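PDB 5NTH: putative aminopeptidase, which probably acts as a manganese-dependent aminopeptidase of the M17 leucyl aminopeptidase family, removing residues from the N-termini of peptides. Local coordinates for residues Cys210-Leu215 and Ala331-Val336. Residues are numbered along the deposited sequence; the frame is centred on the assembly and turned at random.
Sequences CTSVQL and AFIAVV
S212 meets A334 in a buried contact between two helical segments that run nearly antiparallel; the axes of these short segments approach to 8.9 Å, at 167°. The CA atoms of S212 and A334 lie 6.1 Å from each other, an approach that two small side chains permit. S212 CB points at the other helix and its OG bends aside from that line (chi1 -91°), 3.5 Å from A334 CB, with S212 CB 4.0 Å from the same methyl. OG also touches the flank of I333, 3.9 Å from its CB. This buried hydroxyl hydrogen-bonds to the carbonyl oxygen of C330, one turn before A334, which probably accounts for the bend. V213, directed away from helix 323-341, touches helices 148-156 and 528-536. One turn beyond S212, L215 sends its CD2 methyl to I333 CD1, a looser apolar touch at 4.4 Å. I333 carries CG1 beside its backbone N (chi1 -70°) and runs on extended to CD1, while CG2 turns to S212 OG. Away from the manganese and actinonin sites, helix 203-221 thus lies between helix 323-341 of the catalytic domain and helix 148-156 on the N-terminal side; Y239 of helix 229-243 touches L215 and I333, and V528 of helix 528-536 touches S212.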
ATOM      1  N   CYS A 210      18.786  35.870 -19.799  1.00 26.61           N
ATOM      2  CA  CYS A 210      18.986  35.798 -18.348  1.00 26.54           C
ATOM      3  C   CYS A 210      17.746  36.275 -17.620  1.00 25.04           C
ATOM      4  O   CYS A 210      17.259  35.579 -16.759  1.00 24.18           O
ATOM      5  CB  CYS A 210      20.195  36.613 -17.907  1.00 27.56           C
ATOM      6  SG  CYS A 210      21.749  35.848 -18.395  1.00 29.80           S
ATOM      7  N   THR A 211      17.224  37.442 -18.003  1.00 24.07           N
ATOM      8  CA  THR A 211      16.001  37.986 -17.400  1.00 23.44           C
ATOM      9  C   THR A 211      14.827  37.023 -17.534  1.00 23.22           C
ATOM     10  O   THR A 211      14.094  36.813 -16.560  1.00 23.00           O
ATOM     11  CB  THR A 211      15.625  39.343 -18.018  1.00 23.54           C
ATOM     12  OG1 THR A 211      16.586  40.330 -17.645  1.00 24.25           O
ATOM     13  CG2 THR A 211      14.258  39.836 -17.563  1.00 23.73           C
ATOM     14  N   SER A 212      14.648  36.463 -18.733  1.00 22.51           N
ATOM     15  CA  SER A 212      13.576  35.515 -18.967  1.00 22.46           C
ATOM     16  C   SER A 212      13.751  34.188 -18.228  1.00 22.24           C
ATOM     17  O   SER A 212      12.774  33.641 -17.745  1.00 22.20           O
ATOM     18  CB  SER A 212      13.347  35.236 -20.471  1.00 22.73           C
ATOM     19  OG  SER A 212      12.386  36.132 -21.026  1.00 22.82           O
ATOM     20  N   VAL A 213      14.950  33.632 -18.181  1.00 21.96           N
ATOM     21  CA  VAL A 213      15.139  32.382 -17.452  1.00 22.21           C
ATOM     22  C   VAL A 213      14.774  32.623 -15.969  1.00 22.85           C
ATOM     23  O   VAL A 213      13.978  31.898 -15.369  1.00 23.63           O
ATOM     24  CB  VAL A 213      16.585  31.880 -17.546  1.00 22.31           C
ATOM     25  CG1 VAL A 213      16.914  30.908 -16.434  1.00 22.64           C
ATOM     26  CG2 VAL A 213      16.854  31.214 -18.866  1.00 22.32           C
ATOM     27  N   GLN A 214      15.343  33.662 -15.389  1.00 22.63           N
ATOM     28  CA  GLN A 214      15.043  33.995 -14.006  1.00 22.80           C
ATOM     29  C   GLN A 214      13.608  34.431 -13.686  1.00 23.06           C
ATOM     30  O   GLN A 214      13.126  34.147 -12.589  1.00 23.27           O
ATOM     31  CB  GLN A 214      16.015  35.042 -13.511  1.00 22.39           C
ATOM     32  CG  GLN A 214      17.327  34.396 -13.158  1.00 22.32           C
ATOM     33  CD  GLN A 214      18.322  35.389 -12.676  1.00 22.00           C
ATOM     34  OE1 GLN A 214      18.037  36.565 -12.649  1.00 21.99           O
ATOM     35  NE2 GLN A 214      19.494  34.925 -12.301  1.00 21.93           N
ATOM     36  N   LEU A 215      12.938  35.131 -14.596  1.00 23.26           N
ATOM     37  CA  LEU A 215      11.519  35.402 -14.396  1.00 24.02           C
ATOM     38  C   LEU A 215      10.794  34.051 -14.353  1.00 24.57           C
ATOM     39  O   LEU A 215       9.897  33.819 -13.554  1.00 24.70           O
ATOM     40  CB  LEU A 215      10.943  36.262 -15.508  1.00 23.93           C
ATOM     41  CG  LEU A 215       9.442  36.461 -15.440  1.00 24.18           C
ATOM     42  CD1 LEU A 215       8.942  36.807 -14.046  1.00 24.39           C
ATOM     43  CD2 LEU A 215       9.011  37.536 -16.401  1.00 24.53           C
ATOM     44  N   ALA A 331       9.952  32.642 -22.823  1.00 28.04           N
ATOM     45  CA  ALA A 331      10.537  32.571 -24.167  1.00 26.78           C
ATOM     46  C   ALA A 331       9.889  33.574 -25.113  1.00 26.57           C
ATOM     47  O   ALA A 331      10.598  34.325 -25.802  1.00 27.70           O
ATOM     48  CB  ALA A 331      10.442  31.190 -24.749  1.00 26.32           C
ATOM     49  N   PHE A 332       8.566  33.630 -25.151  1.00 25.77           N
ATOM     50  CA  PHE A 332       7.879  34.702 -25.925  1.00 25.29           C
ATOM     51  C   PHE A 332       8.457  36.109 -25.665  1.00 25.95           C
ATOM     52  O   PHE A 332       8.714  36.862 -26.596  1.00 26.56           O
ATOM     53  CB  PHE A 332       6.390  34.701 -25.639  1.00 24.21           C
ATOM     54  CG  PHE A 332       5.619  35.798 -26.317  1.00 23.33           C
ATOM     55  CD1 PHE A 332       5.196  35.657 -27.624  1.00 23.24           C
ATOM     56  CD2 PHE A 332       5.239  36.921 -25.616  1.00 22.84           C
ATOM     57  CE1 PHE A 332       4.432  36.647 -28.232  1.00 23.26           C
ATOM     58  CE2 PHE A 332       4.481  37.907 -26.203  1.00 22.85           C
ATOM     59  CZ  PHE A 332       4.087  37.784 -27.525  1.00 23.18           C
ATOM     60  N   ILE A 333       8.697  36.423 -24.400  1.00 26.79           N
ATOM     61  CA  ILE A 333       9.149  37.746 -23.976  1.00 26.56           C
ATOM     62  C   ILE A 333      10.525  38.041 -24.522  1.00 26.49           C
ATOM     63  O   ILE A 333      10.748  39.128 -25.048  1.00 27.64           O
ATOM     64  CB  ILE A 333       9.156  37.827 -22.445  1.00 26.81           C
ATOM     65  CG1 ILE A 333       7.698  37.829 -21.986  1.00 27.76           C
ATOM     66  CG2 ILE A 333       9.927  39.053 -21.937  1.00 26.61           C
ATOM     67  CD1 ILE A 333       7.513  37.884 -20.481  1.00 28.33           C
ATOM     68  N   ALA A 334      11.426  37.073 -24.380  1.00 25.31           N
ATOM     69  CA  ALA A 334      12.796  37.202 -24.820  1.00 25.09           C
ATOM     70  C   ALA A 334      12.896  37.330 -26.346  1.00 25.91           C
ATOM     71  O   ALA A 334      13.607  38.205 -26.867  1.00 26.50           O
ATOM     72  CB  ALA A 334      13.582  36.009 -24.362  1.00 24.83           C
ATOM     73  N   VAL A 335      12.186  36.449 -27.046  1.00 25.88           N
ATOM     74  CA  VAL A 335      12.092  36.502 -28.496  1.00 25.92           C
ATOM     75  C   VAL A 335      11.570  37.844 -28.959  1.00 26.40           C
ATOM     76  O   VAL A 335      12.235  38.515 -29.713  1.00 27.09           O
ATOM     77  CB  VAL A 335      11.182  35.424 -29.064  1.00 25.76           C
ATOM     78  CG1 VAL A 335      10.915  35.673 -30.533  1.00 25.59           C
ATOM     79  CG2 VAL A 335      11.840  34.066 -28.888  1.00 26.37           C
ATOM     80  N   VAL A 336      10.392  38.240 -28.513  1.00 26.64           N
ATOM     81  CA  VAL A 336       9.902  39.562 -28.856  1.00 27.24           C
ATOM     82  C   VAL A 336      10.874  40.685 -28.500  1.00 28.72           C
ATOM     83  O   VAL A 336      10.989  41.658 -29.238  1.00 30.09           O
ATOM     84  CB  VAL A 336       8.537  39.828 -28.238  1.00 27.49           C
ATOM     85  CG1 VAL A 336       8.173  41.311 -28.266  1.00 28.05           C
ATOM     86  CG2 VAL A 336       7.490  39.021 -28.958  1.00 27.38           C
TER